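Local coordinates for protein Hcp1 family type VI secretion system effector (PDB 3V4H) that is an Hcp-family protein that probably stacks as hexameric rings into the tube of a type VI secretion system and may itself act as a secreted effector, at residues D28-I33 and E48-A53; F80-Y85 and E147-S152. All coordinates share one frame; numbering follows the deposited sequence. Where two conformers were deposited one is given.

How the interactions relate
From the N terminus, strand 29-33 runs out and a connection of 14 residues without helix or strand brings the chain back, so that 28-33 and 48-53 close the first loop as interaction 1. The chain continues directly into strand 53-59 and then strand 76-85, whose end enters interaction 2. Helix 90-99 and strands 103-111, 119-126 and 128-138 intervene before 147-152 closes this second, longer loop. The two loops follow in series, neither enclosing the other. The contact centres lie about 10 Å apart, and the segments touch directly, Leu-52 N lying 2.8 Å from Ala-83 O, a probable hydrogen bond, so interaction 1, at one margin of the six-strand sheet, adjoins interaction 2, inside the four-strand sheet.

Interaction 1 of 2, residues D28-I33 and E48-A53; sequences DMFIKI and EIQVLA
The edge of the Phe-30 ring meets the amide oxygen of Gln-50: Phe-30 CE1 lies 3.5 Å from Gln-50 OE1, close to the ring plane, and ring and amide planes are turned 65° apart. The ring also stacks with His-45, while Ser-40 supplies the hydrogen bond to Gln-50 OE1, so amide and ring share surroundings built by the connecting loop. Phe-30 and Gln-50 form the non-hydrogen-bonded pair of a short antiparallel ladder, a beta hairpin with a long connection at the margin of the six-strand sheet of the Hcp beta fold.

On the opposite face of the ladder, Ile-31 and Ile-49 lie side by side as the hydrogen-bonded pair. Ile-31 turns CG1 anti to its own N (chi1 -159°), which leaves CG2 in touch with both Ile-49 CB and Val-51 CG2, at 3.7 and 3.8 Å. This apolar cluster continues onto Phe-82 and Phe-151 of the other sheet, placing the hairpin against the core.

Glu-48 reaches across Lys-32 with its carboxylate over the aliphatic CB, Glu-48 CD to Lys-32 CB being 3.6 Å; Glu-48 OE1 is hydrogen-bonded to His-45. Lys-32 NZ and Glu-48 OE2 stay 4.8 Å apart, so opposite charges are merely near each other.

Ile-31 and Ile-49 exchange two backbone bonds, N to O each way. Val-51 N, by contrast, stands 48° out of the carbonyl plane of Met-29, although its N-H points almost straight at the oxygen. Just beyond, one water bridges the two segments, accepting from Met-29 N at 2.9 Å and donating to Val-51 O at 2.8 Å.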
ATOM      1  N   ASP A  28       7.380  25.398 -14.145  1.00 57.02           N
ATOM      2  CA  ASP A  28       8.869  25.386 -14.222  1.00 56.67           C
ATOM      3  C   ASP A  28       9.426  25.689 -12.857  1.00 55.96           C
ATOM      4  O   ASP A  28       9.038  26.687 -12.184  1.00 55.43           O
ATOM      5  CB  ASP A  28       9.377  26.451 -15.174  1.00 63.27           C
ATOM      6  CG  ASP A  28       9.545  25.960 -16.560  1.00 69.46           C
ATOM      7  OD1 ASP A  28      10.009  24.811 -16.749  1.00 77.05           O
ATOM      8  OD2 ASP A  28       9.232  26.752 -17.475  1.00 73.35           O
ATOM      9  N   MET A  29      10.401  24.896 -12.470  1.00 48.93           N
ATOM     10  CA  MET A  29      10.943  24.971 -11.124  1.00 49.34           C
ATOM     11  C   MET A  29      12.453  24.958 -11.213  1.00 46.98           C
ATOM     12  O   MET A  29      13.023  24.125 -11.921  1.00 46.03           O
ATOM     13  CB  MET A  29      10.459  23.773 -10.316  1.00 51.11           C
ATOM     14  CG  MET A  29       8.955  23.612 -10.263  1.00 55.19           C
ATOM     15  SD  MET A  29       8.480  22.225  -9.229  1.00 60.93           S
ATOM     16  CE  MET A  29       8.401  20.888 -10.409  1.00 53.52           C
ATOM     17  N   PHE A  30      13.116  25.839 -10.474  1.00 46.87           N
ATOM     18  CA  PHE A  30      14.576  25.917 -10.537  1.00 46.89           C
ATOM     19  C   PHE A  30      15.160  26.005  -9.170  1.00 46.11           C
ATOM     20  O   PHE A  30      14.581  26.642  -8.299  1.00 48.77           O
ATOM     21  CB  PHE A  30      15.008  27.157 -11.307  1.00 47.69           C
ATOM     22  CG  PHE A  30      14.445  27.213 -12.690  1.00 48.01           C
ATOM     23  CD1 PHE A  30      15.017  26.492 -13.703  1.00 48.67           C
ATOM     24  CD2 PHE A  30      13.311  27.951 -12.962  1.00 49.49           C
ATOM     25  CE1 PHE A  30      14.486  26.516 -14.985  1.00 49.90           C
ATOM     26  CE2 PHE A  30      12.768  27.977 -14.236  1.00 49.00           C
ATOM     27  CZ  PHE A  30      13.364  27.260 -15.249  1.00 49.82           C
ATOM     28  N   ILE A  31      16.332  25.441  -8.991  1.00 46.76           N
ATOM     29  CA  ILE A  31      17.083  25.698  -7.762  1.00 49.61           C
ATOM     30  C   ILE A  31      18.511  26.121  -8.118  1.00 50.84           C
ATOM     31  O   ILE A  31      19.181  25.506  -8.966  1.00 50.83           O
ATOM     32  CB  ILE A  31      16.951  24.513  -6.781  1.00 49.60           C
ATOM     33  CG1 ILE A  31      17.279  24.963  -5.356  1.00 52.73           C
ATOM     34  CG2 ILE A  31      17.785  23.338  -7.229  1.00 52.01           C
ATOM     35  CD1 ILE A  31      16.741  24.106  -4.232  1.00 50.97           C
ATOM     36  N   LYS A  32      18.971  27.201  -7.503  1.00 52.98           N
ATOM     37  CA  LYS A  32      20.318  27.736  -7.742  1.00 55.21           C
ATOM     38  C   LYS A  32      21.107  27.557  -6.455  1.00 56.03           C
ATOM     39  O   LYS A  32      20.732  28.108  -5.432  1.00 53.90           O
ATOM     40  CB  LYS A  32      20.237  29.221  -8.091  1.00 58.73           C
ATOM     41  CG  LYS A  32      21.603  29.889  -8.292  1.00 63.08           C
ATOM     42  CD  LYS A  32      21.732  31.177  -7.528  1.00 69.20           C
ATOM     43  CE  LYS A  32      21.491  32.394  -8.397  1.00 73.63           C
ATOM     44  NZ  LYS A  32      22.776  32.915  -8.958  1.00 77.44           N
ATOM     45  N   ILE A  33      22.164  26.763  -6.498  1.00 56.94           N
ATOM     46  CA  ILE A  33      22.893  26.389  -5.285  1.00 60.06           C
ATOM     47  C   ILE A  33      24.332  26.931  -5.356  1.00 62.71           C
ATOM     48  O   ILE A  33      25.061  26.641  -6.307  1.00 61.52           O
ATOM     49  CB  ILE A  33      22.999  24.879  -5.159  1.00 58.40           C
ATOM     50  CG1 ILE A  33      21.630  24.274  -4.944  1.00 57.17           C
ATOM     51  CG2 ILE A  33      23.966  24.503  -4.043  1.00 60.13           C
ATOM     52  CD1 ILE A  33      21.640  22.771  -4.919  1.00 57.05           C
ATOM     53  N   GLU A  48      21.430  26.749 -13.695  1.00 59.17           N
ATOM     54  CA  GLU A  48      20.845  26.328 -12.456  1.00 57.38           C
ATOM     55  C   GLU A  48      20.295  24.901 -12.628  1.00 55.42           C
ATOM     56  O   GLU A  48      20.373  24.297 -13.723  1.00 52.68           O
ATOM     57  CB  GLU A  48      19.738  27.288 -12.062  1.00 55.87           C
ATOM     58  CG  GLU A  48      20.242  28.713 -11.835  1.00 59.23           C
ATOM     59  CD  GLU A  48      19.150  29.690 -11.451  1.00 58.13           C
ATOM     60  OE1 GLU A  48      18.077  29.266 -10.948  1.00 57.83           O
ATOM     61  OE2 GLU A  48      19.394  30.890 -11.630  1.00 58.67           O
ATOM     62  N   ILE A  49      19.734  24.372 -11.549  1.00 54.36           N
ATOM     63  CA  ILE A  49      19.203  22.997 -11.551  1.00 54.10           C
ATOM     64  C   ILE A  49      17.697  22.987 -11.773  1.00 52.92           C
ATOM     65  O   ILE A  49      16.944  23.614 -11.029  1.00 51.39           O
ATOM     66  CB  ILE A  49      19.545  22.252 -10.240  1.00 53.88           C
ATOM     67  CG1 ILE A  49      21.061  22.197 -10.042  1.00 57.55           C
ATOM     68  CG2 ILE A  49      19.010  20.825 -10.299  1.00 50.38           C
ATOM     69  CD1 ILE A  49      21.559  22.141  -8.601  1.00 55.61           C
ATOM     70  N   GLN A  50      17.243  22.263 -12.783  1.00 52.02           N
ATOM     71  CA  GLN A  50      15.798  22.072 -12.989  1.00 53.04           C
ATOM     72  C   GLN A  50      15.227  21.066 -12.006  1.00 49.92           C
ATOM     73  O   GLN A  50      15.734  19.944 -11.879  1.00 50.67           O
ATOM     74  CB  GLN A  50      15.505  21.598 -14.417  1.00 57.11           C
ATOM     75  CG  GLN A  50      16.151  22.529 -15.404  1.00 66.01           C
ATOM     76  CD  GLN A  50      15.347  22.762 -16.659  1.00 72.10           C
ATOM     77  OE1 GLN A  50      15.300  23.885 -17.156  1.00 71.98           O
ATOM     78  NE2 GLN A  50      14.719  21.701 -17.186  1.00 78.14           N
ATOM     79  N   VAL A  51      14.143  21.446 -11.341  1.00 47.19           N
ATOM     80  CA  VAL A  51      13.553  20.625 -10.294  1.00 45.44           C
ATOM     81  C   VAL A  51      12.326  19.913 -10.857  1.00 44.51           C
ATOM     82  O   VAL A  51      11.491  20.510 -11.554  1.00 45.48           O
ATOM     83  CB  VAL A  51      13.180  21.464  -9.076  1.00 44.83           C
ATOM     84  CG1 VAL A  51      12.455  20.651  -8.028  1.00 45.08           C
ATOM     85  CG2 VAL A  51      14.457  22.035  -8.453  1.00 47.46           C
ATOM     86  N   LEU A  52      12.216  18.644 -10.495  1.00 42.51           N
ATOM     87  CA  LEU A  52      11.112  17.772 -10.898  1.00 42.27           C
ATOM     88  C   LEU A  52      10.061  17.691  -9.810  1.00 40.78           C
ATOM     89  O   LEU A  52       8.902  17.506 -10.089  1.00 36.89           O
ATOM     90  CB  LEU A  52      11.696  16.357 -11.148  1.00 45.64           C
ATOM     91  CG  LEU A  52      12.754  16.222 -12.277  1.00 47.31           C
ATOM     92  CD1 LEU A  52      13.264  14.783 -12.420  1.00 44.38           C
ATOM     93  CD2 LEU A  52      12.193  16.734 -13.598  1.00 50.76           C
ATOM     94  N   ALA A  53      10.441  17.825  -8.535  1.00 36.01           N
ATOM     95  CA  ALA A  53       9.445  17.685  -7.474  1.00 37.52           C
ATOM     96  C   ALA A  53      10.123  18.172  -6.201  1.00 37.95           C
ATOM     97  O   ALA A  53      11.362  18.290  -6.211  1.00 37.15           O
ATOM     98  CB  ALA A  53       9.047  16.174  -7.320  1.00 38.32           C
TER
HETATM   99  O   HOH W   1      11.030  22.292 -13.600  1.00 53.46           O

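Interaction 2 of 2, residues F80-Y85 and E147-S152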
ATOM      1  N   PHE A  80      14.539  20.744   3.512  1.00 49.82           N
ATOM      2  CA  PHE A  80      13.918  20.966   2.169  1.00 46.44           C
ATOM      3  C   PHE A  80      14.372  19.786   1.359  1.00 48.12           C
ATOM      4  O   PHE A  80      15.491  19.312   1.560  1.00 48.92           O
ATOM      5  CB  PHE A  80      14.387  22.280   1.532  1.00 46.27           C
ATOM      6  CG  PHE A  80      13.603  22.687   0.295  1.00 48.50           C
ATOM      7  CD1 PHE A  80      12.381  23.334   0.394  1.00 46.45           C
ATOM      8  CD2 PHE A  80      14.104  22.413  -0.947  1.00 48.80           C
ATOM      9  CE1 PHE A  80      11.711  23.722  -0.737  1.00 48.34           C
ATOM     10  CE2 PHE A  80      13.422  22.799  -2.081  1.00 48.64           C
ATOM     11  CZ  PHE A  80      12.219  23.418  -1.971  1.00 44.90           C
ATOM     12  N   CYS A  81      13.459  19.288   0.501  0.50 45.96           N
ATOM     13  CA  CYS A  81      13.623  18.122  -0.359  0.50 46.68           C
ATOM     14  C   CYS A  81      13.360  18.543  -1.799  0.50 43.40           C
ATOM     15  O   CYS A  81      12.422  19.337  -2.052  0.50 41.37           O
ATOM     16  CB  CYS A  81      12.572  17.033  -0.022  0.50 47.04           C
ATOM     17  SG  CYS A  81      12.886  16.089   1.508  0.50 50.80           S
ATOM     18  N   PHE A  82      14.213  18.094  -2.719  1.00 42.64           N
ATOM     19  CA  PHE A  82      13.904  18.177  -4.162  1.00 43.54           C
ATOM     20  C   PHE A  82      14.531  17.022  -4.900  1.00 45.54           C
ATOM     21  O   PHE A  82      15.491  16.405  -4.404  1.00 45.52           O
ATOM     22  CB  PHE A  82      14.344  19.501  -4.789  1.00 43.56           C
ATOM     23  CG  PHE A  82      15.801  19.667  -4.956  1.00 43.83           C
ATOM     24  CD1 PHE A  82      16.413  19.370  -6.168  1.00 45.78           C
ATOM     25  CD2 PHE A  82      16.579  20.203  -3.937  1.00 46.28           C
ATOM     26  CE1 PHE A  82      17.786  19.530  -6.337  1.00 46.00           C
ATOM     27  CE2 PHE A  82      17.945  20.346  -4.079  1.00 47.85           C
ATOM     28  CZ  PHE A  82      18.555  20.012  -5.281  1.00 49.43           C
ATOM     29  N   ALA A  83      13.970  16.778  -6.079  1.00 40.76           N
ATOM     30  CA  ALA A  83      14.386  15.811  -7.072  1.00 42.62           C
ATOM     31  C   ALA A  83      14.839  16.500  -8.360  1.00 42.91           C
ATOM     32  O   ALA A  83      14.195  17.463  -8.842  1.00 45.31           O
ATOM     33  CB  ALA A  83      13.190  14.899  -7.429  1.00 40.90           C
ATOM     34  N   HIS A  84      15.890  15.975  -8.981  1.00 45.31           N
ATOM     35  CA  HIS A  84      16.308  16.383 -10.344  1.00 45.56           C
ATOM     36  C   HIS A  84      16.870  15.186 -11.080  1.00 47.92           C
ATOM     37  O   HIS A  84      17.148  14.167 -10.475  1.00 47.86           O
ATOM     38  CB  HIS A  84      17.358  17.534 -10.273  1.00 45.56           C
ATOM     39  CG  HIS A  84      18.699  17.113  -9.704  1.00 48.55           C
ATOM     40  ND1 HIS A  84      19.860  17.285 -10.371  1.00 47.36           N
ATOM     41  CD2 HIS A  84      19.020  16.432  -8.535  1.00 49.88           C
ATOM     42  CE1 HIS A  84      20.855  16.743  -9.649  1.00 52.06           C
ATOM     43  NE2 HIS A  84      20.345  16.242  -8.526  1.00 49.19           N
ATOM     44  N   TYR A  85      17.018  15.278 -12.403  1.00 48.72           N
ATOM     45  CA  TYR A  85      17.783  14.279 -13.128  1.00 49.87           C
ATOM     46  C   TYR A  85      19.239  14.310 -12.713  1.00 51.09           C
ATOM     47  O   TYR A  85      19.753  15.359 -12.285  1.00 47.46           O
ATOM     48  CB  TYR A  85      17.675  14.533 -14.619  1.00 52.01           C
ATOM     49  CG  TYR A  85      16.286  14.269 -15.134  1.00 52.43           C
ATOM     50  CD1 TYR A  85      15.680  13.036 -14.922  1.00 52.45           C
ATOM     51  CD2 TYR A  85      15.576  15.255 -15.804  1.00 54.09           C
ATOM     52  CE1 TYR A  85      14.391  12.777 -15.363  1.00 54.68           C
ATOM     53  CE2 TYR A  85      14.297  15.001 -16.293  1.00 58.59           C
ATOM     54  CZ  TYR A  85      13.707  13.767 -16.061  1.00 56.60           C
ATOM     55  OH  TYR A  85      12.432  13.520 -16.528  1.00 63.10           O
ATOM     56  N   GLU A 147      17.512  11.817  -8.830  1.00 49.49           N
ATOM     57  CA  GLU A 147      18.096  11.867  -7.530  1.00 49.60           C
ATOM     58  C   GLU A 147      17.303  12.866  -6.646  1.00 48.72           C
ATOM     59  O   GLU A 147      16.874  13.913  -7.090  1.00 48.15           O
ATOM     60  CB  GLU A 147      19.544  12.327  -7.777  1.00 51.34           C
ATOM     61  CG  GLU A 147      20.322  12.849  -6.631  1.00 53.68           C
ATOM     62  CD  GLU A 147      21.768  13.184  -7.064  1.00 59.85           C
ATOM     63  OE1 GLU A 147      22.559  12.223  -7.194  1.00 58.79           O
ATOM     64  OE2 GLU A 147      22.086  14.392  -7.291  1.00 61.90           O
ATOM     65  N   GLU A 148      17.045  12.461  -5.431  1.00 48.84           N
ATOM     66  CA  GLU A 148      16.409  13.268  -4.465  1.00 52.07           C
ATOM     67  C   GLU A 148      17.503  13.814  -3.553  1.00 54.12           C
ATOM     68  O   GLU A 148      18.407  13.075  -3.116  1.00 56.35           O
ATOM     69  CB  GLU A 148      15.405  12.447  -3.674  1.00 54.77           C
ATOM     70  CG  GLU A 148      15.040  13.104  -2.362  1.00 61.19           C
ATOM     71  CD  GLU A 148      14.012  12.342  -1.566  1.00 69.05           C
ATOM     72  OE1 GLU A 148      14.249  12.258  -0.319  1.00 67.38           O
ATOM     73  OE2 GLU A 148      12.991  11.860  -2.182  1.00 65.68           O
ATOM     74  N   ILE A 149      17.392  15.106  -3.256  1.00 53.08           N
ATOM     75  CA  ILE A 149      18.309  15.831  -2.371  1.00 52.73           C
ATOM     76  C   ILE A 149      17.460  16.480  -1.273  1.00 53.72           C
ATOM     77  O   ILE A 149      16.376  17.040  -1.575  1.00 47.65           O
ATOM     78  CB  ILE A 149      19.131  16.848  -3.172  1.00 55.63           C
ATOM     79  CG1 ILE A 149      20.164  16.094  -4.019  1.00 61.42           C
ATOM     80  CG2 ILE A 149      19.842  17.829  -2.240  1.00 55.64           C
ATOM     81  CD1 ILE A 149      20.367  16.688  -5.386  1.00 68.24           C
ATOM     82  N   ARG A 150      17.880  16.247  -0.026  1.00 47.79           N
ATOM     83  CA  ARG A 150      17.407  16.933   1.160  1.00 53.66           C
ATOM     84  C   ARG A 150      18.509  17.780   1.769  1.00 51.24           C
ATOM     85  O   ARG A 150      19.676  17.397   1.709  1.00 54.67           O
ATOM     86  CB  ARG A 150      17.012  15.931   2.216  1.00 55.28           C
ATOM     87  CG  ARG A 150      16.036  14.944   1.654  1.00 59.76           C
ATOM     88  CD  ARG A 150      15.307  14.172   2.716  1.00 66.91           C
ATOM     89  NE  ARG A 150      14.404  13.227   2.066  1.00 75.15           N
ATOM     90  CZ  ARG A 150      13.614  12.384   2.712  1.00 79.60           C
ATOM     91  NH1 ARG A 150      13.603  12.354   4.042  1.00 82.18           N
ATOM     92  NH2 ARG A 150      12.829  11.569   2.019  1.00 82.50           N
ATOM     93  N   PHE A 151      18.155  18.924   2.342  1.00 51.24           N
ATOM     94  CA  PHE A 151      19.170  19.795   2.977  1.00 54.21           C
ATOM     95  C   PHE A 151      18.703  20.556   4.202  1.00 53.80           C
ATOM     96  O   PHE A 151      17.508  20.835   4.381  1.00 55.03           O
ATOM     97  CB  PHE A 151      19.842  20.737   1.962  1.00 53.65           C
ATOM     98  CG  PHE A 151      18.912  21.725   1.261  1.00 51.38           C
ATOM     99  CD1 PHE A 151      18.472  22.867   1.894  1.00 52.51           C
ATOM    100  CD2 PHE A 151      18.587  21.557  -0.062  1.00 50.41           C
ATOM    101  CE1 PHE A 151      17.696  23.803   1.235  1.00 48.74           C
ATOM    102  CE2 PHE A 151      17.795  22.481  -0.735  1.00 49.45           C
ATOM    103  CZ  PHE A 151      17.370  23.616  -0.080  1.00 50.02           C
ATOM    104  N   SER A 152      19.672  20.793   5.076  1.00 58.81           N
ATOM    105  CA  SER A 152      19.560  21.612   6.285  1.00 58.38           C
ATOM    106  C   SER A 152      19.641  23.074   5.965  1.00 59.99           C
ATOM    107  O   SER A 152      20.234  23.410   4.957  1.00 64.12           O
ATOM    108  CB  SER A 152      20.793  21.373   7.144  1.00 59.98           C
ATOM    109  OG  SER A 152      20.380  20.690   8.262  1.00 61.82           O
TER
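Phe-82, His-84 and Phe-151 all carry CG between backbone N and carbonyl carbon (chi1 72°, 68° and 62°), which swings their rings across toward the neighbouring strand. They belong to an antiparallel ladder of five successive pairs, Phe-80 with Phe-151 through His-84 with Glu-147, at the centre of the four-strand sheet of the Hcp beta fold.

The rings share the face that looks into the core. Ile-149 CB sits over the Phe-82 ring in a CH-pi contact, 4.1 Å from its centroid, and Phe-80 CB lies over the Phe-151 ring in the same manner. Phe-82 CE2 meets the edge of the Phe-151 ring at CE2, 4.0 Å away, so each of these two rings has an aliphatic group on one face while their rims touch. Phe-125 meets Phe-151 edge-to-face and Ile-31 packs on Phe-82, extending the cluster into the opposing sheet.

The opposite face bears Cys-81, Ala-83, Glu-148 and Arg-150. Within strand 146-152, not across the contact, Arg-150 grips Glu-148 side-on in a salt bridge, Arg-150 NE and NH2 both donating to Glu-148 OE1, with NE at 2.6 Å; the oxygen lies close to the guanidinium plane.

The backbone bonds are nearly linear mid-ladder, where Ile-149 N reaches Phe-82 O at 2.6 Å. At the end near helix 90-99, buried His-84 and Glu-147 are fixed from several sides: His-84 ND1 is hydrogen-bonded with Asp-87 OD2, and Ser-90 OG is hydrogen-bonded to Glu-147 OE2. His-84 NE2 donates to that same OE2 at 2.8 Å, approaching on the anti side and 32° out of the carboxylate plane.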